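Local atomic coordinates of conjugal transfer protein-like C-terminal domain-containing protein (Enterococcus faecalis, PDB entry 4EC6), a protein that is of unknown precise function but, as the VirB8-like TraM protein of plasmid pIP501, probably helps build the membrane channel for conjugative DNA transfer. Residues R62-Y67 against R83-E88; E76-S81 against W95-K100; K103-Y108 against V119-N124; T113-S118 against T137-P142. One frame throughout, in Å; residues are numbered along the deposited sequence.

Interaction 1: R62-Y67 against R83-E88; sequences RYFLTY and RTYVSE
The hydroxyl oxygen of Tyr85 is lodged between two tyrosines of the helix, with Tyr85 OH 3.7 Å from Tyr63 CB and 3.5 Å from Tyr67 CE2. These are packing contacts, and the segments meet through carbon surfaces. The Tyr85 ring lies flat against the helix backbone: Phe64 CA stands over one of its faces, 4.1 Å from the centroid and 15° off the normal, a CH-pi contact. Tyr67 meets the same ring rim to rim, neither lying over the face of the other, with the planes inclined by 27° and Tyr67 CD2 3.3 Å from Tyr85 CE2. Phe64 has CG anti to the backbone N (chi1 169°), which carries its ring past Tyr85 CB, 3.6 Å from Phe64 CD1, to Val86 CG2, 3.7 Å from Phe64 CE1. Broad aromatic rings suit this place because they bridge a helix to an irregular chain; Val86 offers Phe64 a compact methyl and also packs on Trp95. Backbone hydrogen bonds of Tyr85 and Ser87 with Val149 hold the loop to strand 147-157, and Phe160 of the second subunit packs on Tyr85. Such aromatic packing belongs to the buried interior of an NTF2-like domain, where helices lie against a curved antiparallel sheet.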
# COMPACT_ATOMS: atom_id res chain seq x y z
N ARG A 62 -4.31 0.45 -9.39
CA ARG A 62 -5.08 -0.29 -8.37
C ARG A 62 -6.55 -0.17 -8.61
O ARG A 62 -7.28 -1.14 -8.47
CB ARG A 62 -4.71 0.15 -6.96
CG ARG A 62 -3.42 -0.47 -6.47
CD ARG A 62 -2.84 0.43 -5.40
NE ARG A 62 -1.52 -0.01 -4.95
CZ ARG A 62 -1.33 -1.02 -4.09
NH1 ARG A 62 -2.37 -1.72 -3.63
NH2 ARG A 62 -0.13 -1.36 -3.71
N TYR A 63 -6.99 1.05 -8.96
CA TYR A 63 -8.39 1.32 -9.18
C TYR A 63 -8.88 0.51 -10.37
O TYR A 63 -9.84 -0.27 -10.24
CB TYR A 63 -8.65 2.80 -9.32
CG TYR A 63 -9.00 3.46 -8.01
CD1 TYR A 63 -10.32 3.46 -7.51
CD2 TYR A 63 -8.02 4.01 -7.24
CE1 TYR A 63 -10.62 4.05 -6.30
CE2 TYR A 63 -8.30 4.58 -6.02
CZ TYR A 63 -9.59 4.62 -5.56
OH TYR A 63 -9.80 5.22 -4.33
N PHE A 64 -8.14 0.57 -11.47
CA PHE A 64 -8.41 -0.30 -12.61
C PHE A 64 -8.49 -1.77 -12.20
O PHE A 64 -9.40 -2.45 -12.65
CB PHE A 64 -7.38 -0.10 -13.73
CG PHE A 64 -7.43 -1.15 -14.83
CD1 PHE A 64 -8.47 -1.17 -15.75
CD2 PHE A 64 -6.41 -2.09 -14.96
CE1 PHE A 64 -8.50 -2.10 -16.77
CE2 PHE A 64 -6.44 -3.03 -15.96
CZ PHE A 64 -7.49 -3.03 -16.87
N LEU A 65 -7.55 -2.27 -11.39
CA LEU A 65 -7.59 -3.71 -11.04
C LEU A 65 -8.87 -4.15 -10.31
O LEU A 65 -9.38 -5.26 -10.49
CB LEU A 65 -6.34 -4.12 -10.26
CG LEU A 65 -5.09 -4.23 -11.12
CD1 LEU A 65 -3.82 -4.34 -10.31
CD2 LEU A 65 -5.23 -5.44 -12.00
N THR A 66 -9.39 -3.27 -9.46
CA THR A 66 -10.63 -3.46 -8.81
C THR A 66 -11.77 -3.72 -9.83
O THR A 66 -12.56 -4.61 -9.64
CB THR A 66 -10.87 -2.21 -7.99
OG1 THR A 66 -9.96 -2.24 -6.87
CG2 THR A 66 -12.26 -2.16 -7.48
N TYR A 67 -11.84 -2.96 -10.92
CA TYR A 67 -12.89 -3.19 -11.89
C TYR A 67 -12.55 -4.37 -12.85
O TYR A 67 -13.39 -5.18 -13.20
CB TYR A 67 -13.20 -1.88 -12.62
CG TYR A 67 -13.88 -0.94 -11.71
CD1 TYR A 67 -15.22 -1.18 -11.28
CD2 TYR A 67 -13.21 0.16 -11.18
CE1 TYR A 67 -15.88 -0.34 -10.38
CE2 TYR A 67 -13.86 1.02 -10.26
CZ TYR A 67 -15.18 0.75 -9.89
OH TYR A 67 -15.82 1.57 -9.03
N ARG A 83 -14.84 0.72 -18.50
CA ARG A 83 -14.71 1.54 -19.71
C ARG A 83 -13.86 2.78 -19.56
O ARG A 83 -13.01 3.02 -20.41
CB ARG A 83 -16.10 1.85 -20.31
CG ARG A 83 -16.16 2.66 -21.61
CD ARG A 83 -14.81 2.73 -22.33
NE ARG A 83 -14.74 1.80 -23.43
CZ ARG A 83 -13.64 1.37 -24.04
NH1 ARG A 83 -12.41 1.72 -23.67
NH2 ARG A 83 -13.82 0.53 -25.06
N THR A 84 -14.06 3.56 -18.49
CA THR A 84 -13.36 4.83 -18.30
C THR A 84 -11.90 4.67 -18.06
O THR A 84 -11.18 5.58 -18.32
CB THR A 84 -13.89 5.69 -17.15
OG1 THR A 84 -13.93 4.91 -15.94
CG2 THR A 84 -15.28 6.23 -17.46
N TYR A 85 -11.48 3.52 -17.51
CA TYR A 85 -10.06 3.20 -17.29
C TYR A 85 -9.32 2.79 -18.53
O TYR A 85 -8.10 2.95 -18.59
CB TYR A 85 -9.90 2.08 -16.30
CG TYR A 85 -10.39 2.45 -14.97
CD1 TYR A 85 -9.60 3.21 -14.11
CD2 TYR A 85 -11.65 2.07 -14.54
CE1 TYR A 85 -10.04 3.58 -12.87
CE2 TYR A 85 -12.11 2.48 -13.31
CZ TYR A 85 -11.28 3.23 -12.48
OH TYR A 85 -11.72 3.62 -11.23
N VAL A 86 -10.03 2.25 -19.50
CA VAL A 86 -9.35 1.79 -20.74
C VAL A 86 -9.45 2.73 -21.93
O VAL A 86 -10.51 3.25 -22.23
CB VAL A 86 -9.76 0.36 -21.11
CG1 VAL A 86 -8.86 -0.19 -22.20
CG2 VAL A 86 -9.65 -0.50 -19.86
N SER A 87 -8.33 2.98 -22.59
CA SER A 87 -8.34 3.71 -23.84
C SER A 87 -9.36 3.10 -24.82
O SER A 87 -9.46 1.88 -24.95
CB SER A 87 -6.94 3.76 -24.44
OG SER A 87 -6.94 4.10 -25.81
N GLU A 88 -10.09 3.97 -25.51
CA GLU A 88 -11.00 3.58 -26.59
C GLU A 88 -10.29 2.83 -27.70
O GLU A 88 -10.92 2.17 -28.48
CB GLU A 88 -11.68 4.79 -27.19
CG GLU A 88 -13.14 4.99 -26.80
CD GLU A 88 -13.94 5.88 -27.80
OE1 GLU A 88 -13.54 6.05 -29.01
OE2 GLU A 88 -15.03 6.37 -27.40

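Interaction 2: E76-S81 against W95-K100; sequences ENYQSS and WKALGK
Tyr78 lays one face of its ring on the backbone between Trp95 and Ala97, and this is the tight part of the contact. Ala97 N sits over the ring centre, 3.9 Å from Tyr78 CD2, and Lys96 C lies nearer the rim, 3.6 Å from Tyr78 CE2. At the edge, in the ring plane, comes Trp95 CB, 3.9 Å from Tyr78 CE2. Having CG anti to the backbone N (chi1 165°) sets the ring against the loop backbone. The small Ala97 lets the chain lie close to so broad a surface. Beside the ring, extended Gln79 places its amide so that NE2 donates to Trp95 O over 3.1 Å, a nearly straight bond (170° at the hydrogen) with the acceptor in the amide plane. A glutamine suits this place: it is long enough to span the gap and brings an N-H to a carbonyl in a loop without regular structure. Toward the hydroxyl the fit gives way to water. One molecule donates to both Tyr78 OH, at 2.9 Å, and Lys96 O, at 2.7 Å, while the hydroxyl is also hydrogen-bonded to Tyr68 O at the end of helix 54-68. Lys96 directs its exposed side chain away from the helix, as befits a charged residue here. The indole of Trp95 instead leads inward to Val86 and Pro153. Ring packing and one amide bond thus fasten the irregular connection between helix 75-82 and strand 101-112, where the helical layer of this NTF2-like domain passes into its sheet.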
# COMPACT_ATOMS: atom_id res chain seq x y z
N GLU A 76 -21.88 -6.94 -20.54
CA GLU A 76 -22.03 -5.51 -20.82
C GLU A 76 -21.73 -4.65 -19.58
O GLU A 76 -21.07 -3.64 -19.68
CB GLU A 76 -23.38 -5.15 -21.46
CG GLU A 76 -23.63 -5.81 -22.83
CD GLU A 76 -22.69 -5.31 -23.95
OE1 GLU A 76 -22.47 -4.09 -24.07
OE2 GLU A 76 -22.19 -6.15 -24.73
N ASN A 77 -22.21 -5.06 -18.42
CA ASN A 77 -21.93 -4.28 -17.23
C ASN A 77 -20.45 -4.35 -16.79
O ASN A 77 -19.91 -3.38 -16.28
CB ASN A 77 -22.90 -4.68 -16.10
CG ASN A 77 -24.36 -4.58 -16.51
OD1 ASN A 77 -24.66 -3.98 -17.54
ND2 ASN A 77 -25.28 -5.16 -15.74
N TYR A 78 -19.80 -5.50 -17.02
CA TYR A 78 -18.43 -5.70 -16.61
C TYR A 78 -17.57 -4.74 -17.46
O TYR A 78 -16.73 -3.95 -16.94
CB TYR A 78 -18.01 -7.18 -16.77
CG TYR A 78 -16.51 -7.36 -16.69
CD1 TYR A 78 -15.86 -7.46 -15.47
CD2 TYR A 78 -15.73 -7.38 -17.87
CE1 TYR A 78 -14.48 -7.58 -15.41
CE2 TYR A 78 -14.34 -7.51 -17.81
CZ TYR A 78 -13.73 -7.61 -16.57
OH TYR A 78 -12.37 -7.74 -16.51
N GLN A 79 -17.84 -4.74 -18.75
CA GLN A 79 -17.24 -3.79 -19.62
C GLN A 79 -17.55 -2.35 -19.32
O GLN A 79 -16.66 -1.51 -19.37
CB GLN A 79 -17.54 -4.13 -21.03
CG GLN A 79 -16.96 -5.47 -21.39
CD GLN A 79 -17.41 -5.85 -22.74
OE1 GLN A 79 -17.95 -4.98 -23.40
NE2 GLN A 79 -17.16 -7.09 -23.19
N SER A 80 -18.78 -2.03 -18.95
CA SER A 80 -19.09 -0.61 -18.69
C SER A 80 -18.37 -0.09 -17.50
O SER A 80 -17.96 1.04 -17.50
CB SER A 80 -20.56 -0.42 -18.42
OG SER A 80 -21.24 -0.71 -19.59
N SER A 81 -18.29 -0.90 -16.46
CA SER A 81 -17.70 -0.43 -15.22
C SER A 81 -16.19 -0.24 -15.34
O SER A 81 -15.61 0.39 -14.51
CB SER A 81 -18.06 -1.36 -14.05
OG SER A 81 -19.45 -1.62 -14.06
N TRP A 95 -13.87 -8.81 -23.35
CA TRP A 95 -13.39 -9.02 -21.99
C TRP A 95 -14.55 -9.49 -21.19
O TRP A 95 -15.59 -8.86 -21.23
CB TRP A 95 -12.84 -7.73 -21.41
CG TRP A 95 -11.57 -7.23 -22.07
CD1 TRP A 95 -11.00 -7.64 -23.27
CD2 TRP A 95 -10.68 -6.18 -21.60
NE1 TRP A 95 -9.87 -6.96 -23.52
CE2 TRP A 95 -9.63 -6.07 -22.57
CE3 TRP A 95 -10.67 -5.33 -20.49
CZ2 TRP A 95 -8.61 -5.15 -22.45
CZ3 TRP A 95 -9.62 -4.41 -20.37
CH2 TRP A 95 -8.63 -4.32 -21.33
N LYS A 96 -14.39 -10.57 -20.44
CA LYS A 96 -15.41 -11.01 -19.48
C LYS A 96 -14.81 -11.10 -18.08
O LYS A 96 -13.58 -11.13 -17.91
CB LYS A 96 -15.95 -12.39 -19.87
CG LYS A 96 -16.73 -12.42 -21.17
CD LYS A 96 -16.67 -13.82 -21.78
CE LYS A 96 -16.80 -13.76 -23.31
NZ LYS A 96 -16.31 -14.98 -24.04
N ALA A 97 -15.69 -11.18 -17.08
CA ALA A 97 -15.27 -11.44 -15.71
C ALA A 97 -14.40 -12.66 -15.78
O ALA A 97 -14.68 -13.58 -16.53
CB ALA A 97 -16.47 -11.66 -14.81
N LEU A 98 -13.29 -12.67 -15.04
CA LEU A 98 -12.32 -13.75 -15.16
C LEU A 98 -12.58 -14.87 -14.17
O LEU A 98 -11.87 -15.86 -14.20
CB LEU A 98 -10.90 -13.20 -14.95
CG LEU A 98 -10.37 -12.10 -15.86
CD1 LEU A 98 -9.02 -11.64 -15.37
CD2 LEU A 98 -10.22 -12.65 -17.26
N GLY A 99 -13.58 -14.73 -13.29
CA GLY A 99 -13.89 -15.75 -12.28
C GLY A 99 -12.84 -15.94 -11.17
O GLY A 99 -12.73 -17.02 -10.58
N LYS A 100 -12.06 -14.88 -10.90
CA LYS A 100 -10.94 -14.89 -9.97
C LYS A 100 -11.16 -13.81 -8.95
O LYS A 100 -11.62 -12.76 -9.28
CB LYS A 100 -9.66 -14.68 -10.73
CG LYS A 100 -9.47 -15.79 -11.76
CD LYS A 100 -8.38 -15.51 -12.76
CE LYS A 100 -7.22 -16.47 -12.59
NZ LYS A 100 -6.58 -16.68 -13.91
O HOH W 1 -11.69 -9.41 -18.75

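Interaction 3: K103-Y108 against V119-N124; sequences KSVNYY and VEYLLN
Tyr107 turns the edge of its ring to the face of Tyr121, a T-shaped pair with planes at 67° and Tyr107 CD1 3.7 Å from Tyr121 CE1. Val105 joins them, its CG1 3.6 Å from Tyr121 CD1; beta-branched and compact, it suits a strand beside large rings. Leu123 lies alongside Val105 on this same face. On the opposite face, with CG roughly anti to the backbone N (chi1 -151°), Tyr108 sets its ring over Leu122, whose CG lies over the ring face, 3.9 Å from the centroid, while Glu120 OE1 is at the ring edge. Behind these side chains stands an antiparallel backbone ladder. Asn106 and Leu122 form a hydrogen-bonded pair, with Asn106 N 3.0 Å from Leu122 O and Leu122 N 2.9 Å from Asn106 O. At one end Lys103 and Ser104 both face Asn124 in a classic beta bulge, Lys103 N donating to Asn124 O at 2.8 Å. A water links Ser104 OG, Asn106 ND2 and Leu122 O, polar groups well suited to this face. Farther out, Tyr121 OH bonds to Asp58 O of helix 54-68, which lies against the Val105-Tyr121 face. The Leu122-Asn124 face meets the third subunit, whose Tyr63 OH bonds to Asn124 OD1, while strand 131-142 flanks 117-126 along its other edge.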
# COMPACT_ATOMS: atom_id res chain seq x y z
N LYS A 103 -7.38 -11.05 -3.72
CA LYS A 103 -7.19 -11.02 -2.25
C LYS A 103 -6.23 -9.92 -1.82
O LYS A 103 -6.34 -9.43 -0.70
CB LYS A 103 -6.65 -12.33 -1.68
CG LYS A 103 -7.40 -13.59 -2.06
CD LYS A 103 -8.89 -13.53 -1.71
CE LYS A 103 -9.11 -13.50 -0.21
NZ LYS A 103 -10.31 -12.64 0.07
N SER A 104 -5.27 -9.58 -2.68
CA SER A 104 -4.32 -8.53 -2.39
C SER A 104 -3.60 -8.04 -3.63
O SER A 104 -3.42 -8.78 -4.62
CB SER A 104 -3.32 -8.95 -1.31
OG SER A 104 -2.22 -9.59 -1.88
N VAL A 105 -3.17 -6.77 -3.55
CA VAL A 105 -2.52 -6.14 -4.66
C VAL A 105 -1.31 -5.39 -4.15
O VAL A 105 -1.43 -4.57 -3.26
CB VAL A 105 -3.49 -5.13 -5.35
CG1 VAL A 105 -2.79 -4.38 -6.47
CG2 VAL A 105 -4.73 -5.85 -5.82
N ASN A 106 -0.15 -5.66 -4.72
CA ASN A 106 1.03 -4.89 -4.40
C ASN A 106 1.66 -4.39 -5.66
O ASN A 106 1.87 -5.14 -6.59
CB ASN A 106 2.06 -5.73 -3.63
CG ASN A 106 1.60 -6.07 -2.23
OD1 ASN A 106 1.65 -5.26 -1.34
ND2 ASN A 106 1.12 -7.25 -2.06
N TYR A 107 1.95 -3.10 -5.70
CA TYR A 107 2.63 -2.50 -6.84
C TYR A 107 4.02 -3.07 -7.01
O TYR A 107 4.74 -3.15 -6.05
CB TYR A 107 2.71 -0.98 -6.65
CG TYR A 107 3.33 -0.25 -7.79
CD1 TYR A 107 2.76 -0.29 -9.06
CD2 TYR A 107 4.46 0.52 -7.60
CE1 TYR A 107 3.30 0.43 -10.12
CE2 TYR A 107 5.03 1.25 -8.62
CZ TYR A 107 4.46 1.21 -9.88
OH TYR A 107 5.03 1.91 -10.94
N TYR A 108 4.41 -3.40 -8.24
CA TYR A 108 5.69 -4.07 -8.49
C TYR A 108 6.56 -3.27 -9.48
O TYR A 108 7.54 -3.78 -10.02
CB TYR A 108 5.45 -5.52 -8.95
CG TYR A 108 6.57 -6.51 -8.59
CD1 TYR A 108 7.04 -6.60 -7.31
CD2 TYR A 108 7.13 -7.35 -9.55
CE1 TYR A 108 8.05 -7.47 -6.96
CE2 TYR A 108 8.15 -8.25 -9.22
CZ TYR A 108 8.60 -8.29 -7.91
OH TYR A 108 9.62 -9.17 -7.54
N VAL A 119 3.31 -1.24 -16.33
CA VAL A 119 3.26 -1.40 -14.88
C VAL A 119 3.08 -2.85 -14.49
O VAL A 119 2.42 -3.61 -15.17
CB VAL A 119 2.19 -0.49 -14.19
CG1 VAL A 119 2.30 0.93 -14.68
CG2 VAL A 119 0.77 -0.95 -14.47
N GLU A 120 3.63 -3.26 -13.37
CA GLU A 120 3.38 -4.61 -12.85
C GLU A 120 2.86 -4.58 -11.45
O GLU A 120 3.25 -3.71 -10.67
CB GLU A 120 4.65 -5.42 -12.86
CG GLU A 120 5.35 -5.42 -14.20
CD GLU A 120 6.63 -6.23 -14.20
OE1 GLU A 120 7.06 -6.67 -13.14
OE2 GLU A 120 7.22 -6.41 -15.26
N TYR A 121 2.01 -5.56 -11.13
CA TYR A 121 1.57 -5.82 -9.76
C TYR A 121 1.70 -7.29 -9.40
O TYR A 121 1.55 -8.18 -10.26
CB TYR A 121 0.13 -5.38 -9.56
CG TYR A 121 -0.15 -3.92 -9.85
CD1 TYR A 121 -0.44 -3.02 -8.81
CD2 TYR A 121 -0.14 -3.42 -11.15
CE1 TYR A 121 -0.67 -1.68 -9.05
CE2 TYR A 121 -0.39 -2.08 -11.41
CZ TYR A 121 -0.66 -1.22 -10.34
OH TYR A 121 -0.89 0.09 -10.59
N LEU A 122 1.96 -7.57 -8.13
CA LEU A 122 1.85 -8.94 -7.62
C LEU A 122 0.50 -9.11 -6.97
O LEU A 122 0.10 -8.26 -6.18
CB LEU A 122 2.93 -9.24 -6.58
CG LEU A 122 4.32 -9.31 -7.16
CD1 LEU A 122 5.13 -10.14 -6.18
CD2 LEU A 122 4.36 -9.93 -8.58
N LEU A 123 -0.20 -10.19 -7.27
CA LEU A 123 -1.53 -10.41 -6.76
C LEU A 123 -1.62 -11.75 -6.03
O LEU A 123 -0.93 -12.71 -6.37
CB LEU A 123 -2.52 -10.42 -7.92
CG LEU A 123 -2.45 -9.37 -9.02
CD1 LEU A 123 -3.42 -9.64 -10.15
CD2 LEU A 123 -2.78 -8.01 -8.42
N ASN A 124 -2.47 -11.81 -5.03
CA ASN A 124 -2.93 -13.09 -4.56
C ASN A 124 -4.32 -13.19 -5.15
O ASN A 124 -5.21 -12.39 -4.79
CB ASN A 124 -3.03 -13.16 -3.04
CG ASN A 124 -1.67 -13.18 -2.33
OD1 ASN A 124 -0.68 -13.75 -2.83
ND2 ASN A 124 -1.63 -12.59 -1.11
O HOH W 2 0.04 -8.90 -3.64

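Interaction 4: T113-S118 against T137-P142; sequences TKKGYS and TFEVEP
The carboxylates of Glu139 and Glu141 are the flat groups that meet the turn, each through one oxygen near Lys115. Glu141 OE2 lies against the aliphatic part of the lysine, 3.2 Å from Lys115 CD, and Glu139 OE1 is 3.9 Å from Lys115 NZ, a long salt bridge. Thr113 CG2 approaches the same oxygen, Glu139 OE1, at 4.0 Å. The bends along the Lys115 side chain bring its amino group back toward the acids of the neighbouring strand, although the residue stays exposed; Glu139, and more distantly Glu141, probably help to balance its charge. Nearer the backbone, the carbon chain of Glu139 packs on Ser118, with Glu139 CG 3.9 Å from Ser118 CA.

The backbones are paired more firmly. Tyr117 and Val140 form a hydrogen-bonded antiparallel pair: Tyr117 N donates to Val140 O at 3.0 Å, and Val140 N to Tyr117 O at 2.9 Å. Just ahead, Gly116 fits because, without a side chain, its CA can come within 3.3 Å of Val140 O in a CA-H...O contact, with Glu141 and Pro142 close beside it. The turn itself is closed by Thr113 N bonding to Gly116 O. Tyr117 leans instead on Ser110 and Gln112 of strand 101-112. Here the tight turn after strand 101-112 leads into the central strands of an up-and-down antiparallel meander, the sheet of the NTF2-like fold.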
# COMPACT_ATOMS: atom_id res chain seq x y z
N THR A 113 7.83 3.15 -21.45
CA THR A 113 7.63 2.78 -22.84
C THR A 113 7.64 4.07 -23.68
O THR A 113 7.76 5.19 -23.14
CB THR A 113 6.25 2.12 -23.08
OG1 THR A 113 5.22 3.03 -22.65
CG2 THR A 113 6.14 0.85 -22.31
N LYS A 114 7.46 3.90 -24.98
CA LYS A 114 7.50 5.03 -25.90
C LYS A 114 6.50 6.12 -25.55
O LYS A 114 6.87 7.29 -25.56
CB LYS A 114 7.45 4.58 -27.36
CG LYS A 114 8.86 4.20 -27.83
CD LYS A 114 8.95 3.13 -28.91
CE LYS A 114 10.40 2.66 -29.04
NZ LYS A 114 10.52 1.42 -29.86
N LYS A 115 5.28 5.76 -25.15
CA LYS A 115 4.30 6.80 -24.79
C LYS A 115 3.74 6.68 -23.38
O LYS A 115 2.89 7.48 -22.96
CB LYS A 115 3.19 6.94 -25.86
CG LYS A 115 3.30 5.92 -26.99
CD LYS A 115 3.03 4.53 -26.42
CE LYS A 115 4.05 3.49 -26.84
NZ LYS A 115 4.19 2.51 -25.73
N GLY A 116 4.23 5.70 -22.63
CA GLY A 116 3.76 5.58 -21.29
C GLY A 116 4.64 4.74 -20.41
O GLY A 116 5.88 4.92 -20.35
N TYR A 117 3.97 3.86 -19.69
CA TYR A 117 4.64 3.01 -18.75
C TYR A 117 4.02 1.66 -18.80
O TYR A 117 2.81 1.55 -18.92
CB TYR A 117 4.51 3.59 -17.36
CG TYR A 117 5.43 4.75 -17.17
CD1 TYR A 117 6.68 4.55 -16.60
CD2 TYR A 117 5.07 6.05 -17.57
CE1 TYR A 117 7.54 5.61 -16.42
CE2 TYR A 117 5.93 7.12 -17.37
CZ TYR A 117 7.15 6.87 -16.80
OH TYR A 117 8.07 7.88 -16.61
N SER A 118 4.86 0.65 -18.74
CA SER A 118 4.42 -0.70 -18.47
C SER A 118 4.45 -0.89 -16.94
O SER A 118 5.51 -0.68 -16.30
CB SER A 118 5.37 -1.68 -19.15
OG SER A 118 4.98 -2.99 -18.82
N THR A 137 0.69 -7.52 -15.72
CA THR A 137 1.39 -6.51 -16.48
C THR A 137 0.39 -5.87 -17.48
O THR A 137 -0.45 -6.54 -18.07
CB THR A 137 2.53 -7.18 -17.24
OG1 THR A 137 3.19 -8.05 -16.33
CG2 THR A 137 3.57 -6.20 -17.76
N PHE A 138 0.44 -4.56 -17.62
CA PHE A 138 -0.32 -3.86 -18.62
C PHE A 138 0.30 -2.47 -18.84
O PHE A 138 1.04 -1.97 -18.00
CB PHE A 138 -1.79 -3.78 -18.25
CG PHE A 138 -2.07 -3.10 -16.94
CD1 PHE A 138 -2.36 -1.72 -16.90
CD2 PHE A 138 -2.15 -3.83 -15.74
CE1 PHE A 138 -2.66 -1.10 -15.70
CE2 PHE A 138 -2.47 -3.18 -14.54
CZ PHE A 138 -2.73 -1.83 -14.51
N GLU A 139 0.02 -1.84 -19.96
CA GLU A 139 0.54 -0.47 -20.16
C GLU A 139 -0.47 0.63 -19.89
O GLU A 139 -1.66 0.40 -19.90
CB GLU A 139 1.19 -0.35 -21.52
CG GLU A 139 2.20 -1.44 -21.65
CD GLU A 139 2.80 -1.51 -23.03
OE1 GLU A 139 2.72 -0.49 -23.78
OE2 GLU A 139 3.35 -2.61 -23.35
N VAL A 140 0.03 1.83 -19.69
CA VAL A 140 -0.75 2.95 -19.17
C VAL A 140 -0.18 4.20 -19.82
O VAL A 140 1.01 4.25 -20.02
CB VAL A 140 -0.56 3.01 -17.65
CG1 VAL A 140 -0.87 4.38 -17.08
CG2 VAL A 140 -1.48 1.99 -17.02
N GLU A 141 -1.01 5.14 -20.23
CA GLU A 141 -0.54 6.37 -20.87
C GLU A 141 -1.21 7.55 -20.22
O GLU A 141 -2.34 7.45 -19.74
CB GLU A 141 -0.78 6.35 -22.37
CG GLU A 141 0.13 5.39 -23.12
CD GLU A 141 -0.29 5.19 -24.58
OE1 GLU A 141 -1.02 6.06 -25.13
OE2 GLU A 141 0.08 4.15 -25.18
N PRO A 142 -0.48 8.67 -20.11
CA PRO A 142 -1.12 9.78 -19.43
C PRO A 142 -2.08 10.44 -20.40
O PRO A 142 -1.94 10.28 -21.61
CB PRO A 142 0.04 10.72 -19.11
CG PRO A 142 1.10 10.40 -20.12
CD PRO A 142 0.96 8.91 -20.36

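In the fold
Along the chain, interactions 1 and 2 interleave their segments and tie helices 54-68 and 75-82 to the single long connection between helix 75-82 and strand 101-112; their centres are about 11 Å apart, and Val86 touches Trp95. Interactions 3 and 4 come later, interleave likewise, and share strand 117-126 in the four-stranded antiparallel sheet, with centres about 17 Å apart. Helix 54-68 joins the two layers: Arg62 and Leu65 reach interaction 3, about 15 Å away between centres, and Phe64 meets Phe138 of interaction 4. Interactions 2 and 4 lie farthest apart, about 22 Å between centres. The four contacts together outline one compact NTF2-like domain, consistent with VirB8-like proteins, whose Leu122-Asn124 sheet face packs on helix 54-68 of a neighbouring subunit.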